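Local coordinates for dihydrodipicolinate synthase (Bacillus anthracis, PDB 1XKY), which probably catalyses the condensation of pyruvate with aspartate semialdehyde, an early step of lysine biosynthesis, as a TIM-barrel lyase, at residues K37-L42 against R72-V77; E66-Y71 against T100-E105; H94-L99 against Y127-A132; G200-A205 against Q226-A231; D252-A257 against V290-V295. One frame throughout, in Å; residues are numbered along the deposited sequence.

Contact 1: K37-L42 against R72-V77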
# COMPACT_ATOMS: atom_id res chain seq x y z
N LYS A 37 7.66 39.96 -9.13
CA LYS A 37 6.44 39.87 -9.93
C LYS A 37 5.50 38.80 -9.39
O LYS A 37 4.29 39.04 -9.25
CB LYS A 37 6.77 39.59 -11.40
CG LYS A 37 5.59 39.78 -12.34
CD LYS A 37 5.86 39.21 -13.74
CE LYS A 37 6.72 40.11 -14.60
NZ LYS A 37 8.18 39.83 -14.46
N LEU A 38 6.05 37.63 -9.06
CA LEU A 38 5.25 36.50 -8.60
C LEU A 38 4.59 36.78 -7.25
O LEU A 38 3.41 36.47 -7.07
CB LEU A 38 6.10 35.23 -8.49
CG LEU A 38 5.39 34.00 -7.90
CD1 LEU A 38 4.22 33.60 -8.77
CD2 LEU A 38 6.37 32.84 -7.74
N VAL A 39 5.35 37.34 -6.31
CA VAL A 39 4.82 37.68 -4.98
C VAL A 39 3.64 38.65 -5.09
O VAL A 39 2.59 38.43 -4.47
CB VAL A 39 5.91 38.26 -4.06
CG1 VAL A 39 5.30 38.87 -2.80
CG2 VAL A 39 6.93 37.18 -3.68
N ASN A 40 3.80 39.69 -5.89
CA ASN A 40 2.72 40.67 -6.07
C ASN A 40 1.48 40.08 -6.74
O ASN A 40 0.34 40.36 -6.33
CB ASN A 40 3.23 41.88 -6.85
CG ASN A 40 4.09 42.79 -5.99
OD1 ASN A 40 3.70 43.15 -4.88
ND2 ASN A 40 5.26 43.15 -6.49
N TYR A 41 1.72 39.24 -7.75
CA TYR A 41 0.65 38.50 -8.40
C TYR A 41 -0.16 37.66 -7.39
O TYR A 41 -1.40 37.73 -7.34
CB TYR A 41 1.20 37.62 -9.53
CG TYR A 41 0.16 36.64 -10.04
CD1 TYR A 41 -0.76 37.01 -11.02
CD2 TYR A 41 0.06 35.36 -9.50
CE1 TYR A 41 -1.74 36.13 -11.47
CE2 TYR A 41 -0.90 34.46 -9.95
CZ TYR A 41 -1.80 34.85 -10.93
OH TYR A 41 -2.77 33.95 -11.37
N LEU A 42 0.54 36.88 -6.57
CA LEU A 42 -0.15 36.00 -5.61
C LEU A 42 -1.02 36.79 -4.64
O LEU A 42 -2.18 36.46 -4.42
CB LEU A 42 0.86 35.13 -4.84
CG LEU A 42 1.59 34.09 -5.70
CD1 LEU A 42 2.67 33.40 -4.86
CD2 LEU A 42 0.63 33.10 -6.31
N ARG A 72 14.97 36.77 2.53
CA ARG A 72 15.18 38.20 2.73
C ARG A 72 14.47 39.03 1.65
O ARG A 72 13.82 40.02 1.96
CB ARG A 72 16.68 38.51 2.75
CG ARG A 72 17.01 39.96 3.02
CD ARG A 72 18.49 40.24 2.76
NE ARG A 72 19.35 39.67 3.79
CZ ARG A 72 20.17 38.64 3.64
NH1 ARG A 72 20.29 38.01 2.47
NH2 ARG A 72 20.90 38.23 4.67
N HIS A 73 14.59 38.60 0.40
CA HIS A 73 13.94 39.31 -0.69
C HIS A 73 12.41 39.27 -0.59
O HIS A 73 11.73 40.28 -0.79
CB HIS A 73 14.36 38.73 -2.03
CG HIS A 73 13.75 39.43 -3.20
ND1 HIS A 73 14.13 40.69 -3.60
CD2 HIS A 73 12.75 39.06 -4.04
CE1 HIS A 73 13.42 41.06 -4.65
NE2 HIS A 73 12.57 40.09 -4.94
N VAL A 74 11.88 38.09 -0.28
CA VAL A 74 10.44 37.92 -0.16
C VAL A 74 9.89 38.74 1.01
O VAL A 74 8.84 39.36 0.89
CB VAL A 74 10.04 36.42 -0.04
CG1 VAL A 74 8.55 36.28 0.20
CG2 VAL A 74 10.47 35.65 -1.30
N VAL A 75 10.61 38.76 2.13
CA VAL A 75 10.24 39.62 3.25
C VAL A 75 10.17 41.09 2.80
O VAL A 75 9.22 41.80 3.14
CB VAL A 75 11.24 39.45 4.44
CG1 VAL A 75 11.16 40.62 5.43
CG2 VAL A 75 10.98 38.12 5.15
N SER A 76 11.16 41.53 2.03
CA SER A 76 11.21 42.90 1.51
C SER A 76 10.02 43.22 0.60
O SER A 76 9.37 44.24 0.79
CB SER A 76 12.52 43.11 0.73
OG SER A 76 12.55 44.40 0.13
N VAL A 77 9.76 42.36 -0.38
CA VAL A 77 8.68 42.60 -1.34
C VAL A 77 7.32 42.55 -0.65
O VAL A 77 6.47 43.42 -0.87
CB VAL A 77 8.74 41.61 -2.53
CG1 VAL A 77 7.55 41.82 -3.47
CG2 VAL A 77 10.03 41.80 -3.30
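V77 meets two flat groups with its two methyl branches. CG1 of V77 lies 4.0 Å from ND2 of N40, a van der Waals approach to the amide across the contact. CG2 of V77 covers one face of the imidazole of H73, one turn earlier on its own helix, standing 3.4 Å above the ring plane and offset toward the rim; F32 packs against the same ring edge-to-face, and NE2 bonds to OG1 of T36. The amide of N40 is held from outside as well: OD1 accepts a hydrogen bond from NH2 of R81, and the same guanidinium nitrogen also bonds to the carbonyl oxygen of V77. R81 thereby ties the two helices together beside their apolar seam.

That seam centres on V39. The two helical segments belong to consecutive outer helices of a (beta/alpha)8 barrel, 32-44 and 64-78, linked through strand 49-52; their axes approach to 10.2 Å at a signed crossing angle of -47°. The CA atoms nearest each other are those of V39 and V77, 7.2 Å apart. In both valines CG1 stands anti to the backbone N (chi1 168° in V39, 176° in V77), and these two methyls meet at 3.8 Å, the side chains lying obliquely across one another. The other branch of V39, CG2, turns to V74 and comes within 4.3 Å of its CG1. On the barrel side V39 also packs on I50 of strand 49-52, while V74 touches V52 of that strand and V84 of strand 84-87.

Contact 2: E66-Y71 against T100-E105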
# COMPACT_ATOMS: atom_id res chain seq x y z
N GLU A 66 21.39 30.62 -0.70
CA GLU A 66 20.27 30.92 -1.60
C GLU A 66 18.94 31.06 -0.86
O GLU A 66 18.17 32.00 -1.10
CB GLU A 66 20.17 29.85 -2.69
CG GLU A 66 21.22 30.01 -3.78
CD GLU A 66 21.19 28.91 -4.82
OE1 GLU A 66 20.98 27.73 -4.46
OE2 GLU A 66 21.40 29.24 -6.00
N LYS A 67 18.69 30.12 0.05
CA LYS A 67 17.48 30.14 0.86
C LYS A 67 17.36 31.46 1.61
O LYS A 67 16.34 32.12 1.52
CB LYS A 67 17.45 28.95 1.82
CG LYS A 67 17.24 27.62 1.14
CD LYS A 67 17.33 26.47 2.13
CE LYS A 67 17.13 25.14 1.44
NZ LYS A 67 17.48 24.00 2.30
N VAL A 68 18.41 31.85 2.33
CA VAL A 68 18.41 33.06 3.16
C VAL A 68 18.24 34.33 2.31
O VAL A 68 17.50 35.22 2.68
CB VAL A 68 19.70 33.16 4.04
CG1 VAL A 68 19.75 34.52 4.78
CG2 VAL A 68 19.77 31.99 5.04
N ALA A 69 18.92 34.39 1.17
CA ALA A 69 18.73 35.51 0.22
C ALA A 69 17.28 35.58 -0.27
O ALA A 69 16.69 36.66 -0.37
CB ALA A 69 19.69 35.38 -0.95
N LEU A 70 16.72 34.41 -0.59
CA LEU A 70 15.34 34.29 -1.03
C LEU A 70 14.36 34.73 0.05
O LEU A 70 13.41 35.47 -0.25
CB LEU A 70 15.03 32.85 -1.48
CG LEU A 70 13.64 32.59 -2.07
CD1 LEU A 70 13.42 33.41 -3.34
CD2 LEU A 70 13.44 31.10 -2.34
N TYR A 71 14.57 34.28 1.29
CA TYR A 71 13.72 34.71 2.41
C TYR A 71 13.75 36.23 2.54
O TYR A 71 12.71 36.88 2.67
CB TYR A 71 14.16 34.11 3.76
CG TYR A 71 14.27 32.61 3.86
CD1 TYR A 71 13.48 31.75 3.07
CD2 TYR A 71 15.14 32.03 4.77
CE1 TYR A 71 13.60 30.36 3.18
CE2 TYR A 71 15.26 30.65 4.90
CZ TYR A 71 14.49 29.82 4.10
OH TYR A 71 14.63 28.45 4.24
N THR A 100 16.90 28.03 10.82
CA THR A 100 15.77 28.68 11.49
C THR A 100 16.22 30.02 12.09
O THR A 100 15.50 31.02 11.96
CB THR A 100 15.13 27.74 12.52
OG1 THR A 100 14.54 26.62 11.84
CG2 THR A 100 14.06 28.44 13.33
N LYS A 101 17.41 30.04 12.70
CA LYS A 101 18.01 31.27 13.22
C LYS A 101 18.22 32.28 12.11
O LYS A 101 17.87 33.44 12.25
CB LYS A 101 19.38 31.01 13.88
CG LYS A 101 19.41 29.99 15.00
CD LYS A 101 19.07 30.57 16.36
CE LYS A 101 19.16 29.51 17.45
NZ LYS A 101 20.53 28.93 17.57
N LYS A 102 18.81 31.83 11.01
CA LYS A 102 19.08 32.69 9.87
C LYS A 102 17.80 33.29 9.28
O LYS A 102 17.75 34.48 9.00
CB LYS A 102 19.89 31.95 8.80
CG LYS A 102 21.35 31.75 9.19
CD LYS A 102 21.97 30.58 8.47
CE LYS A 102 23.48 30.65 8.44
NZ LYS A 102 24.04 30.96 9.79
N ALA A 103 16.77 32.47 9.10
CA ALA A 103 15.46 32.97 8.66
C ALA A 103 14.89 33.99 9.65
O ALA A 103 14.37 35.03 9.23
CB ALA A 103 14.48 31.82 8.46
N THR A 104 15.00 33.71 10.94
CA THR A 104 14.49 34.63 11.96
C THR A 104 15.20 35.99 11.85
O THR A 104 14.56 37.04 11.95
CB THR A 104 14.69 34.05 13.39
OG1 THR A 104 13.94 32.84 13.52
CG2 THR A 104 14.24 35.03 14.46
N GLU A 105 16.51 35.94 11.63
CA GLU A 105 17.33 37.15 11.50
C GLU A 105 16.97 38.05 10.32
O GLU A 105 17.17 39.26 10.40
CB GLU A 105 18.81 36.76 11.38
CG GLU A 105 19.44 36.24 12.66
CD GLU A 105 20.80 35.59 12.40
OE1 GLU A 105 21.26 35.59 11.24
OE2 GLU A 105 21.41 35.09 13.37
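V68 is the first residue along 66-71 to touch the facing helix: its CG2 packs against CB of K102 at 3.8 Å, the two side chains crossing at about a right angle. Only the root of the lysine takes part. Its chain leads away and bends at chi4, leaving NZ in a weak, long ion pair with D98. Backbone spacing is tightest here, with CA of V68 and CA of A103 6.2 Å apart, a separation that the small alanine accommodates.

One turn on, Y71 brings its ring to A103. CD2 of Y71 lies 3.8 Å from CB of A103, and CE2 reaches that methyl equally closely, so the methyl meets the CD2-CE2 bond obliquely. With CG anti to the carbonyl carbon (chi1 -56°), the ring folds back along its own helix, and K67 O sits 3.1 Å above one of its faces, offset toward the rim.

No hydrogen bond joins the segments, so the contact rests on apolar packing. Helices 64-78 and 93-105 lie side by side on the outside of the barrel. Y71 continues inward to V52 and A86, and A103 also reaches A86, which seats both helices on strands 49-52 and 84-87.

Contact 3: H94-L99 against Y127-A132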
# COMPACT_ATOMS: atom_id res chain seq x y z
N HIS A 94 20.23 19.73 13.87
CA HIS A 94 21.23 20.79 14.07
C HIS A 94 21.19 21.81 12.92
O HIS A 94 21.14 23.02 13.16
CB HIS A 94 22.63 20.18 14.19
CG HIS A 94 23.70 21.18 14.51
ND1 HIS A 94 23.97 21.59 15.80
CD2 HIS A 94 24.55 21.85 13.71
CE1 HIS A 94 24.95 22.47 15.78
NE2 HIS A 94 25.32 22.65 14.53
N ALA A 95 21.18 21.32 11.68
CA ALA A 95 21.12 22.19 10.52
C ALA A 95 19.81 22.98 10.50
O ALA A 95 19.80 24.15 10.12
CB ALA A 95 21.29 21.39 9.23
N SER A 96 18.72 22.34 10.92
CA SER A 96 17.40 22.98 10.95
C SER A 96 17.35 24.15 11.93
O SER A 96 16.77 25.19 11.63
CB SER A 96 16.30 21.96 11.26
OG SER A 96 16.22 20.95 10.27
N ILE A 97 17.97 23.98 13.10
CA ILE A 97 18.14 25.08 14.06
C ILE A 97 18.96 26.23 13.44
O ILE A 97 18.55 27.39 13.52
CB ILE A 97 18.79 24.57 15.38
CG1 ILE A 97 17.76 23.75 16.17
CG2 ILE A 97 19.33 25.74 16.21
CD1 ILE A 97 18.35 22.90 17.29
N ASP A 98 20.08 25.92 12.82
CA ASP A 98 20.89 26.95 12.17
C ASP A 98 20.07 27.77 11.17
O ASP A 98 20.03 29.00 11.25
CB ASP A 98 22.10 26.36 11.46
CG ASP A 98 23.06 27.43 10.96
OD1 ASP A 98 23.67 28.12 11.81
OD2 ASP A 98 23.18 27.59 9.73
N LEU A 99 19.42 27.09 10.22
CA LEU A 99 18.67 27.79 9.17
C LEU A 99 17.48 28.56 9.75
O LEU A 99 17.11 29.62 9.25
CB LEU A 99 18.21 26.82 8.09
CG LEU A 99 17.55 27.40 6.83
CD1 LEU A 99 18.48 28.40 6.13
CD2 LEU A 99 17.17 26.28 5.90
N TYR A 127 9.26 14.18 17.75
CA TYR A 127 8.88 15.05 18.85
C TYR A 127 10.09 15.87 19.35
O TYR A 127 10.01 17.10 19.47
CB TYR A 127 8.25 14.25 20.00
CG TYR A 127 7.94 15.15 21.16
CD1 TYR A 127 6.78 15.91 21.17
CD2 TYR A 127 8.85 15.30 22.20
CE1 TYR A 127 6.51 16.78 22.23
CE2 TYR A 127 8.60 16.15 23.25
CZ TYR A 127 7.42 16.89 23.26
OH TYR A 127 7.17 17.74 24.30
N GLN A 128 11.21 15.20 19.62
CA GLN A 128 12.42 15.89 20.08
C GLN A 128 12.99 16.83 19.01
O GLN A 128 13.51 17.90 19.32
CB GLN A 128 13.48 14.88 20.52
CG GLN A 128 13.07 14.04 21.73
CD GLN A 128 12.79 14.85 23.01
OE1 GLN A 128 12.00 14.42 23.85
NE2 GLN A 128 13.43 16.01 23.15
N HIS A 129 12.87 16.42 17.75
CA HIS A 129 13.34 17.22 16.62
C HIS A 129 12.60 18.55 16.55
O HIS A 129 13.23 19.61 16.58
CB HIS A 129 13.17 16.38 15.34
CG HIS A 129 13.31 17.14 14.05
ND1 HIS A 129 14.53 17.36 13.45
CD2 HIS A 129 12.38 17.66 13.21
CE1 HIS A 129 14.34 18.00 12.30
NE2 HIS A 129 13.04 18.20 12.14
N PHE A 130 11.28 18.48 16.50
CA PHE A 130 10.44 19.68 16.36
C PHE A 130 10.50 20.56 17.60
O PHE A 130 10.57 21.78 17.51
CB PHE A 130 8.98 19.28 16.08
CG PHE A 130 8.75 18.70 14.70
CD1 PHE A 130 9.14 19.39 13.57
CD2 PHE A 130 8.10 17.48 14.55
CE1 PHE A 130 8.90 18.87 12.29
CE2 PHE A 130 7.86 16.94 13.28
CZ PHE A 130 8.25 17.64 12.16
N LYS A 131 10.50 19.92 18.78
CA LYS A 131 10.65 20.64 20.05
C LYS A 131 11.94 21.46 20.10
O LYS A 131 11.91 22.63 20.48
CB LYS A 131 10.59 19.64 21.22
CG LYS A 131 10.75 20.28 22.61
CD LYS A 131 10.43 19.28 23.69
CE LYS A 131 10.52 19.89 25.07
NZ LYS A 131 11.92 20.09 25.48
N ALA A 132 13.05 20.84 19.71
CA ALA A 132 14.35 21.52 19.72
C ALA A 132 14.43 22.70 18.76
O ALA A 132 15.02 23.74 19.08
CB ALA A 132 15.47 20.52 19.41
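I97 reaches the facing helix with its terminal methyl: CD1 lies 3.9 Å from the carbonyl oxygen of A132 and 4.3 Å from CB of A132, so it covers both the backbone and the small side chain. Its CG1 is anti to the carbonyl carbon (chi1 -73°) and chi2 is extended at 165°, which carries CD1 out to the neighbouring helix. The second meeting point is a van der Waals approach of a hydroxyl to a ring carbon: OG of S96 stands 4.0 Å from CE1 of H129, coming to the imidazole obliquely.

In the next shell, polar atoms of both side chains have partners outside the two segments. OG of S96 is engaged with N of S90 and O of N92, in the turn leading into its own helix. ND1 of H129 bonds to OG1 of T93, at the start of helix 93-105. The imidazole therefore links the two helices through T93, although no hydrogen bond joins 94-99 and 127-132 directly. Around this pair, I133 packs on both S96 and I97, and P116 adjoins H129.

Farther out, H129 packs on P280 of the second subunit and Q128 on L282 of that subunit, so the second helix also faces an interface. Helices 93-105 and 123-135 are successive outer helices, linked through strand 110-114, of the (beta/alpha)8 barrel, whose closed parallel sheet they flank.

Contact 4: G200-A205 against Q226-A231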
# COMPACT_ATOMS: atom_id res chain seq x y z
N GLY A 200 -7.06 19.44 -3.51
CA GLY A 200 -8.32 18.74 -3.72
C GLY A 200 -9.11 18.54 -2.44
O GLY A 200 -10.34 18.48 -2.47
N LEU A 201 -8.42 18.41 -1.31
CA LEU A 201 -9.09 18.22 -0.03
C LEU A 201 -9.51 19.49 0.69
O LEU A 201 -10.04 19.41 1.79
CB LEU A 201 -8.20 17.39 0.91
CG LEU A 201 -7.97 15.95 0.44
CD1 LEU A 201 -7.25 15.15 1.52
CD2 LEU A 201 -9.27 15.28 0.04
N THR A 202 -9.28 20.66 0.09
CA THR A 202 -9.60 21.93 0.77
C THR A 202 -11.02 21.92 1.36
O THR A 202 -11.22 22.14 2.56
CB THR A 202 -9.46 23.14 -0.18
OG1 THR A 202 -8.13 23.19 -0.70
CG2 THR A 202 -9.79 24.44 0.55
N LEU A 203 -12.00 21.65 0.50
CA LEU A 203 -13.41 21.71 0.90
C LEU A 203 -13.80 20.67 1.97
O LEU A 203 -14.30 21.04 3.02
CB LEU A 203 -14.34 21.64 -0.33
CG LEU A 203 -15.42 22.71 -0.37
CD1 LEU A 203 -14.82 24.12 -0.20
CD2 LEU A 203 -16.24 22.64 -1.65
N PRO A 204 -13.54 19.37 1.72
CA PRO A 204 -13.83 18.38 2.76
C PRO A 204 -13.03 18.57 4.06
O PRO A 204 -13.53 18.27 5.14
CB PRO A 204 -13.51 17.04 2.09
CG PRO A 204 -12.62 17.36 0.95
CD PRO A 204 -13.04 18.73 0.49
N ALA A 205 -11.79 19.07 3.96
CA ALA A 205 -11.00 19.38 5.15
C ALA A 205 -11.62 20.54 5.96
O ALA A 205 -11.74 20.47 7.18
CB ALA A 205 -9.57 19.70 4.78
N GLN A 226 -10.65 31.28 -3.84
CA GLN A 226 -11.18 32.30 -2.93
C GLN A 226 -12.72 32.32 -2.98
O GLN A 226 -13.38 32.33 -1.95
CB GLN A 226 -10.60 33.67 -3.30
CG GLN A 226 -11.00 34.81 -2.40
CD GLN A 226 -10.29 36.09 -2.78
OE1 GLN A 226 -10.60 36.72 -3.79
NE2 GLN A 226 -9.32 36.48 -1.98
N GLU A 227 -13.28 32.30 -4.19
CA GLU A 227 -14.74 32.27 -4.37
C GLU A 227 -15.34 30.95 -3.87
O GLU A 227 -16.43 30.95 -3.31
CB GLU A 227 -15.09 32.48 -5.85
CG GLU A 227 -16.59 32.47 -6.18
CD GLU A 227 -17.32 33.76 -5.83
OE1 GLU A 227 -18.56 33.78 -5.92
OE2 GLU A 227 -16.67 34.75 -5.45
N MET A 228 -14.64 29.84 -4.09
CA MET A 228 -15.06 28.54 -3.57
C MET A 228 -15.21 28.56 -2.05
O MET A 228 -16.22 28.10 -1.52
CB MET A 228 -14.05 27.45 -3.98
CG MET A 228 -14.51 26.04 -3.64
SD MET A 228 -13.22 24.81 -3.79
CE MET A 228 -12.03 25.31 -2.54
N ILE A 229 -14.20 29.09 -1.37
CA ILE A 229 -14.20 29.14 0.09
C ILE A 229 -15.27 30.10 0.62
O ILE A 229 -15.92 29.80 1.62
CB ILE A 229 -12.80 29.52 0.63
CG1 ILE A 229 -11.82 28.37 0.37
CG2 ILE A 229 -12.85 29.86 2.14
CD1 ILE A 229 -10.39 28.69 0.70
N ALA A 230 -15.46 31.24 -0.04
CA ALA A 230 -16.50 32.20 0.34
C ALA A 230 -17.90 31.57 0.20
O ALA A 230 -18.74 31.68 1.09
CB ALA A 230 -16.40 33.45 -0.50
N ALA A 231 -18.12 30.89 -0.93
CA ALA A 231 -19.37 30.17 -1.16
C ALA A 231 -19.59 29.08 -0.12
O ALA A 231 -20.70 28.94 0.42
CB ALA A 231 -19.37 29.58 -2.56
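The backbone of 200-205 passes from a 3-10 turn at G200 and L201 into helix 202-207, whose bond from N of A205 to O of L201 measures 2.8 Å, and it comes nearest helix 218-234 where CA of L203 lies 7.5 Å from CA of I229. M228 bridges the two segments. Its chain leaves extended, with chi1 at -173°, and bends only at chi3, 64°, which sets CE between two side chains of the facing segment. There CE of M228 touches CD1 of L203 at 3.8 Å and CG2 of T202 at 3.9 Å, while CD1 of L203 also runs beside CG and SD of the same methionine. CD1 of I229 adds a looser approach, 4.3 Å from CG2 of T202.

T202 divides its branches between two tasks. CG2 faces the methionine, and OG1 bonds back to O of D199 at the helix start, so the hydroxyl is satisfied within its own turn while the methyl joins the apolar cluster. L243 and L247 of helix 237-253 close over M228, and H244 adjoins L203.

All four touching residues are buried. Next to them, P204 packs on P204 of the third subunit and L201 on L179 of that subunit. Helices 202-207 and 218-234 follow strands 193-196 and 212-215, completing the ring of outer helices of the (beta/alpha)8 barrel.

Contact 5: D252-A257 against V290-V295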
# COMPACT_ATOMS: atom_id res chain seq x y z
N ASP A 252 -4.93 17.98 -10.19
CA ASP A 252 -4.45 16.72 -10.75
C ASP A 252 -3.47 16.94 -11.91
O ASP A 252 -2.45 16.25 -12.01
CB ASP A 252 -5.63 15.84 -11.21
CG ASP A 252 -6.37 15.20 -10.05
OD1 ASP A 252 -5.88 15.25 -8.90
OD2 ASP A 252 -7.46 14.63 -10.30
N SER A 253 -3.77 17.91 -12.78
CA SER A 253 -2.96 18.17 -13.96
C SER A 253 -1.58 18.74 -13.61
O SER A 253 -0.63 18.62 -14.39
CB SER A 253 -3.69 19.11 -14.93
OG SER A 253 -3.60 20.47 -14.52
N LEU A 254 -1.49 19.36 -12.42
CA LEU A 254 -0.25 19.96 -11.90
C LEU A 254 0.69 18.96 -11.22
O LEU A 254 1.82 19.30 -10.85
CB LEU A 254 -0.62 21.08 -10.92
CG LEU A 254 -0.67 22.57 -11.33
CD1 LEU A 254 -0.70 22.83 -12.82
CD2 LEU A 254 -1.82 23.27 -10.60
N PHE A 255 0.23 17.72 -11.06
CA PHE A 255 1.04 16.67 -10.44
C PHE A 255 1.20 15.42 -11.33
O PHE A 255 1.57 14.35 -10.83
CB PHE A 255 0.44 16.28 -9.08
CG PHE A 255 0.58 17.36 -8.04
CD1 PHE A 255 1.68 17.37 -7.19
CD2 PHE A 255 -0.39 18.33 -7.89
CE1 PHE A 255 1.82 18.36 -6.22
CE2 PHE A 255 -0.27 19.33 -6.92
CZ PHE A 255 0.84 19.34 -6.07
N MET A 256 0.95 15.55 -12.63
CA MET A 256 1.17 14.44 -13.57
C MET A 256 2.66 14.23 -13.87
O MET A 256 3.06 13.14 -14.26
CB MET A 256 0.40 14.65 -14.88
CG MET A 256 -1.11 14.60 -14.74
SD MET A 256 -1.70 13.17 -13.83
CE MET A 256 -1.28 11.84 -14.96
N ALA A 257 3.44 15.29 -13.74
CA ALA A 257 4.89 15.20 -13.70
C ALA A 257 5.32 15.72 -12.34
O ALA A 257 4.52 16.34 -11.62
CB ALA A 257 5.51 16.03 -14.84
N VAL A 290 1.77 19.82 -23.83
CA VAL A 290 0.49 19.77 -24.56
C VAL A 290 -0.66 19.25 -23.67
O VAL A 290 -1.76 19.79 -23.68
CB VAL A 290 0.61 18.91 -25.85
CG1 VAL A 290 -0.76 18.62 -26.46
CG2 VAL A 290 1.50 19.61 -26.88
N THR A 291 -0.39 18.21 -22.89
CA THR A 291 -1.38 17.68 -21.95
C THR A 291 -1.80 18.72 -20.90
O THR A 291 -2.99 18.91 -20.63
CB THR A 291 -0.84 16.40 -21.27
OG1 THR A 291 -0.56 15.41 -22.27
CG2 THR A 291 -1.85 15.83 -20.28
N LEU A 292 -0.82 19.39 -20.30
CA LEU A 292 -1.08 20.44 -19.32
C LEU A 292 -1.83 21.61 -19.96
O LEU A 292 -2.77 22.14 -19.37
CB LEU A 292 0.24 20.94 -18.71
CG LEU A 292 0.19 22.15 -17.78
CD1 LEU A 292 -0.73 21.88 -16.58
CD2 LEU A 292 1.59 22.51 -17.32
N GLN A 293 -1.41 21.99 -21.16
CA GLN A 293 -2.00 23.12 -21.88
C GLN A 293 -3.50 22.91 -22.09
O GLN A 293 -4.29 23.84 -21.96
CB GLN A 293 -1.31 23.31 -23.23
CG GLN A 293 -1.70 24.59 -23.97
CD GLN A 293 -1.03 24.69 -25.33
OE1 GLN A 293 -1.06 23.75 -26.13
NE2 GLN A 293 -0.42 25.84 -25.59
N SER A 294 -3.88 21.68 -22.41
CA SER A 294 -5.28 21.38 -22.69
C SER A 294 -6.15 21.49 -21.44
O SER A 294 -7.31 21.88 -21.53
CB SER A 294 -5.42 20.02 -23.37
OG SER A 294 -5.05 20.14 -24.75
N VAL A 295 -5.59 21.18 -20.27
CA VAL A 295 -6.33 21.36 -19.02
C VAL A 295 -6.40 22.86 -18.67
O VAL A 295 -7.48 23.38 -18.37
CB VAL A 295 -5.73 20.56 -17.83
CG1 VAL A 295 -6.58 20.75 -16.58
CG2 VAL A 295 -5.63 19.08 -18.18
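CB and OG of S253 pack against V295, and the valine meets them with both branches. CG1 of V295 lies 3.7 Å from CB of S253 and 3.6 Å from its OG, while CG2 of V295 is 3.8 Å from CB of S253, so the short serine side chain rests against the fork of the valine. The hydroxyl sits between the backbone N and the carbonyl carbon (chi1 79°). From there it bonds to O of V250, one turn back in the same helix, which satisfies it although its neighbours across the contact are carbons. L292 comes in beside it, its CD1 3.8 Å from OG of S253.

S253 belongs to the C-terminal part of helix 237-253, and the chain goes on to helix 261-269. Helix 237-253 is one of three helices, with 261-269 and 286-297, that follow the barrel and form the C-terminal helical region of dihydrodipicolinate synthases; this contact joins the first of them to the last. CA of S253 and CA of L292 lie only 6.1 Å apart.

L254 adds a second, wholly apolar meeting with L292, made through their CD1 atoms at 3.9 Å. L254 reaches this position with torsions away from the usual staggered values, chi1 -97° and chi2 15°. Behind the pair, V263 of helix 261-269 packs on L254 and T265 on L292, while L284 also borders L292.

How the contacts relate
Contacts 1, 2 and 3 follow one another round the barrel wall. Contacts 1 and 2 share helix 64-78, contacts 2 and 3 share helix 93-105, and in each pair the centres are 15 Å apart. L99 bridges the latter pair, its CD2 3.7 Å from OH of Y71. Contact 4 lies across the chain's centre from contacts 2 and 3, with centres 32 and 33 Å away. Contact 5 is 21 Å from contact 4, centre to centre, its helix 237-253 directly following helix 218-234. K131 of segment 127-132 packs on I165, which with S163 and I168 forms a potassium site. Active sites of TIM barrels lie at the C-terminal strand ends, whereas these contacts join helices around or beyond the barrel.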